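Local coordinates for protein angiotensin-converting enzyme (Anopheles gambiae, PDB 6S1Y) that is a zinc metalloprotease of the angiotensin-converting enzyme family that probably trims dipeptides from the C-terminal ends of peptide substrates, at residues Q255-I260 with K428-P433. Sequence-based numbering, arbitrary orientation.
Sequences QTWDNI and KLVFLP. With KSN ((2~{S})-2-[[(4~{S})-4-azanyl-5-oxidanyl-5-oxidanylidene-pentanoyl]amino]pentanedioic acid), chain H.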
loop_
_atom_site.group_PDB
_atom_site.type_symbol
_atom_site.label_atom_id
_atom_site.label_comp_id
_atom_site.label_asym_id
_atom_site.label_seq_id
_atom_site.Cartn_x
_atom_site.Cartn_y
_atom_site.Cartn_z
ATOM N N GLN A 255 1.336 -10.609 -4.348
ATOM C CA GLN A 255 2.039 -9.596 -3.570
ATOM C C GLN A 255 2.145 -9.971 -2.099
ATOM O O GLN A 255 3.087 -9.560 -1.424
ATOM C CB GLN A 255 1.342 -8.244 -3.722
ATOM C CG GLN A 255 -0.030 -8.133 -3.089
ATOM C CD GLN A 255 -0.688 -6.805 -3.447
ATOM O OE1 GLN A 255 -0.898 -6.516 -4.634
ATOM N NE2 GLN A 255 -0.933 -5.960 -2.449
ATOM N N THR A 256 1.176 -10.712 -1.579
ATOM C CA THR A 256 1.221 -11.266 -0.237
ATOM C C THR A 256 0.666 -12.677 -0.343
ATOM O O THR A 256 -0.250 -12.923 -1.139
ATOM C CB THR A 256 0.404 -10.446 0.766
ATOM O OG1 THR A 256 -0.919 -10.277 0.261
ATOM C CG2 THR A 256 1.013 -9.059 0.957
ATOM N N TRP A 257 1.214 -13.600 0.436
ATOM C CA TRP A 257 0.822 -14.995 0.339
ATOM C C TRP A 257 0.107 -15.481 1.593
ATOM O O TRP A 257 0.049 -16.687 1.835
ATOM C CB TRP A 257 2.050 -15.870 0.054
ATOM C CG TRP A 257 2.942 -15.386 -1.061
ATOM C CD1 TRP A 257 2.626 -14.505 -2.056
ATOM C CD2 TRP A 257 4.305 -15.765 -1.286
ATOM N NE1 TRP A 257 3.718 -14.310 -2.878
ATOM C CE2 TRP A 257 4.757 -15.071 -2.419
ATOM C CE3 TRP A 257 5.200 -16.618 -0.618
ATOM C CZ2 TRP A 257 6.063 -15.210 -2.909
ATOM C CZ3 TRP A 257 6.498 -16.740 -1.101
ATOM C CH2 TRP A 257 6.908 -16.048 -2.234
ATOM N N ASP A 258 -0.453 -14.561 2.385
ATOM C CA ASP A 258 -1.154 -14.906 3.610
ATOM C C ASP A 258 -2.238 -15.949 3.395
ATOM O O ASP A 258 -2.463 -16.788 4.268
ATOM C CB ASP A 258 -1.752 -13.636 4.238
ATOM C CG ASP A 258 -2.643 -12.849 3.266
ATOM O OD1 ASP A 258 -2.164 -12.459 2.166
ATOM O OD2 ASP A 258 -3.821 -12.609 3.606
ATOM N N ASN A 259 -2.906 -15.936 2.235
ATOM C CA ASN A 259 -4.014 -16.865 2.000
ATOM C C ASN A 259 -3.580 -18.312 1.807
ATOM O O ASN A 259 -4.428 -19.207 1.889
ATOM C CB ASN A 259 -4.835 -16.436 0.778
ATOM C CG ASN A 259 -5.689 -15.220 1.049
ATOM O OD1 ASN A 259 -6.311 -15.115 2.109
ATOM N ND2 ASN A 259 -5.705 -14.276 0.105
ATOM N N ILE A 260 -2.300 -18.584 1.554
ATOM C CA ILE A 260 -1.842 -19.966 1.539
ATOM C C ILE A 260 -0.992 -20.295 2.766
ATOM O O ILE A 260 -0.283 -21.312 2.776
ATOM C CB ILE A 260 -1.110 -20.312 0.235
ATOM C CG1 ILE A 260 0.054 -19.373 -0.067
ATOM C CG2 ILE A 260 -2.093 -20.280 -0.945
ATOM C CD1 ILE A 260 1.322 -19.673 0.721
ATOM N N LYS A 428 3.925 -10.477 5.155
ATOM C CA LYS A 428 4.609 -9.189 5.088
ATOM C C LYS A 428 5.972 -9.231 4.418
ATOM O O LYS A 428 6.291 -8.332 3.648
ATOM C CB LYS A 428 4.770 -8.588 6.504
ATOM C CG LYS A 428 3.429 -8.528 7.281
ATOM C CD LYS A 428 3.404 -7.476 8.366
ATOM C CE LYS A 428 3.390 -6.048 7.781
ATOM N NZ LYS A 428 2.059 -5.523 7.318
ATOM N N LEU A 429 6.805 -10.235 4.686
ATOM C CA LEU A 429 8.153 -10.155 4.144
ATOM C C LEU A 429 8.138 -10.243 2.623
ATOM O O LEU A 429 8.880 -9.519 1.958
ATOM C CB LEU A 429 9.042 -11.237 4.741
ATOM C CG LEU A 429 10.468 -11.137 4.220
ATOM C CD1 LEU A 429 11.152 -9.903 4.777
ATOM C CD2 LEU A 429 11.239 -12.368 4.583
ATOM N N VAL A 430 7.300 -11.118 2.048
ATOM C CA VAL A 430 7.316 -11.313 0.606
ATOM C C VAL A 430 6.867 -10.073 -0.164
ATOM O O VAL A 430 7.080 -9.984 -1.386
ATOM C CB VAL A 430 6.430 -12.507 0.197
ATOM C CG1 VAL A 430 6.845 -13.765 0.946
ATOM C CG2 VAL A 430 4.990 -12.203 0.440
ATOM N N PHE A 431 6.230 -9.121 0.506
ATOM C CA PHE A 431 5.676 -7.947 -0.179
ATOM C C PHE A 431 6.771 -6.962 -0.588
ATOM O O PHE A 431 6.629 -6.252 -1.593
ATOM C CB PHE A 431 4.621 -7.313 0.744
ATOM C CG PHE A 431 4.078 -6.010 0.252
ATOM C CD1 PHE A 431 3.059 -5.975 -0.675
ATOM C CD2 PHE A 431 4.557 -4.823 0.757
ATOM C CE1 PHE A 431 2.565 -4.782 -1.129
ATOM C CE2 PHE A 431 4.071 -3.616 0.293
ATOM C CZ PHE A 431 3.078 -3.606 -0.649
ATOM N N LEU A 432 7.871 -6.915 0.133
ATOM C CA LEU A 432 8.903 -5.923 -0.176
ATOM C C LEU A 432 9.485 -6.078 -1.569
ATOM O O LEU A 432 9.497 -5.087 -2.321
ATOM C CB LEU A 432 9.991 -5.972 0.903
ATOM C CG LEU A 432 9.455 -5.361 2.203
ATOM C CD1 LEU A 432 9.854 -6.148 3.388
ATOM C CD2 LEU A 432 9.946 -3.935 2.353
ATOM N N PRO A 433 9.944 -7.256 -1.994
ATOM C CA PRO A 433 10.366 -7.386 -3.395
ATOM C C PRO A 433 9.271 -7.025 -4.376
ATOM O O PRO A 433 9.554 -6.425 -5.420
ATOM C CB PRO A 433 10.774 -8.864 -3.508
ATOM C CG PRO A 433 11.037 -9.299 -2.046
ATOM C CD PRO A 433 10.087 -8.505 -1.233
HETATM C C10 KSN H . -5.435 5.475 -2.953
HETATM C C13 KSN H . -4.136 2.642 0.496
HETATM C C17 KSN H . -2.299 -3.151 -1.922
HETATM C C02 KSN H . -2.057 -2.646 -0.495
HETATM C C03 KSN H . -2.577 -1.235 -0.187
HETATM C C04 KSN H . -3.664 -0.684 -1.095
HETATM C C05 KSN H . -4.998 -0.324 -0.392
HETATM C C07 KSN H . -4.779 2.210 -0.845
HETATM C C08 KSN H . -5.595 3.310 -1.513
HETATM C C09 KSN H . -4.730 4.486 -2.005
HETATM N N01 KSN H . -0.623 -2.665 -0.185
HETATM N N06 KSN H . -5.524 1.048 -0.342
HETATM O O11 KSN H . -6.495 5.118 -3.556
HETATM O O12 KSN H . -4.966 6.647 -3.155
HETATM O O14 KSN H . -4.828 2.545 1.547
HETATM O O15 KSN H . -2.957 3.039 0.571
HETATM O O16 KSN H . -5.665 -1.201 0.071
HETATM O O18 KSN H . -3.397 -3.721 -2.165
HETATM O O19 KSN H . -1.472 -3.042 -2.867
#
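Val-430 lays its CG1 methyl on one face of the Trp-257 indole, 3.7 Å from the centroid of the six-membered ring and 14° off its normal, a CH-pi contact. Its other branch, CG2, spreads toward the five-membered ring and Thr-256 CA; the broad indole can take both methyls of this beta-branched residue. Tyr-218 of helix 203-233 touches both side chains, while the indole NE1 is satisfied by Ala-254 O.

The Phe-431 ring is met differently. Gln-255 O lies at its edge, near the plane, where the ring's C-H groups tolerate an oxygen, and is also 3.3 Å from Phe-431 CA, a CA-H...O contact bent at the hydrogen. Thr-256 runs alongside the phenylalanine, its CG2 methyl 4.0 Å from Phe-431 CB, and turns its hydroxyl elsewhere: OG1 donates to Asp-258 OD1, leaving the apolar branch for the ring. With CG anti to its backbone N (chi1 173°), Phe-431 reaches past Thr-256 to give the ligand an apolar neighbour, its CZ 3.8 Å from the amino nitrogen N01 of KSN, obliquely to the ring.

Gln-255 extends beyond CG to the ligand, where NE2 donates to O19 at 3.0 Å in a fairly straight bond of 162°. Its amide suits the place because it both donates and accepts: OE1 takes a hydrogen bond from Lys-485 NZ, which also binds KSN, and this should fix the amide's rotation. Gln-255 and Phe-431 thus contribute to the wall of the ligand pocket near the HExxH zinc site, while Trp-257 and Val-430 pack the loop behind them onto the junction of helices 414-429 and 431-447. Gln-255 holds the alpha-carboxylate beside the ligand's amino group, consistent with the S2' subsite of angiotensin-converting enzymes, where a substrate's C-terminal carboxylate binds.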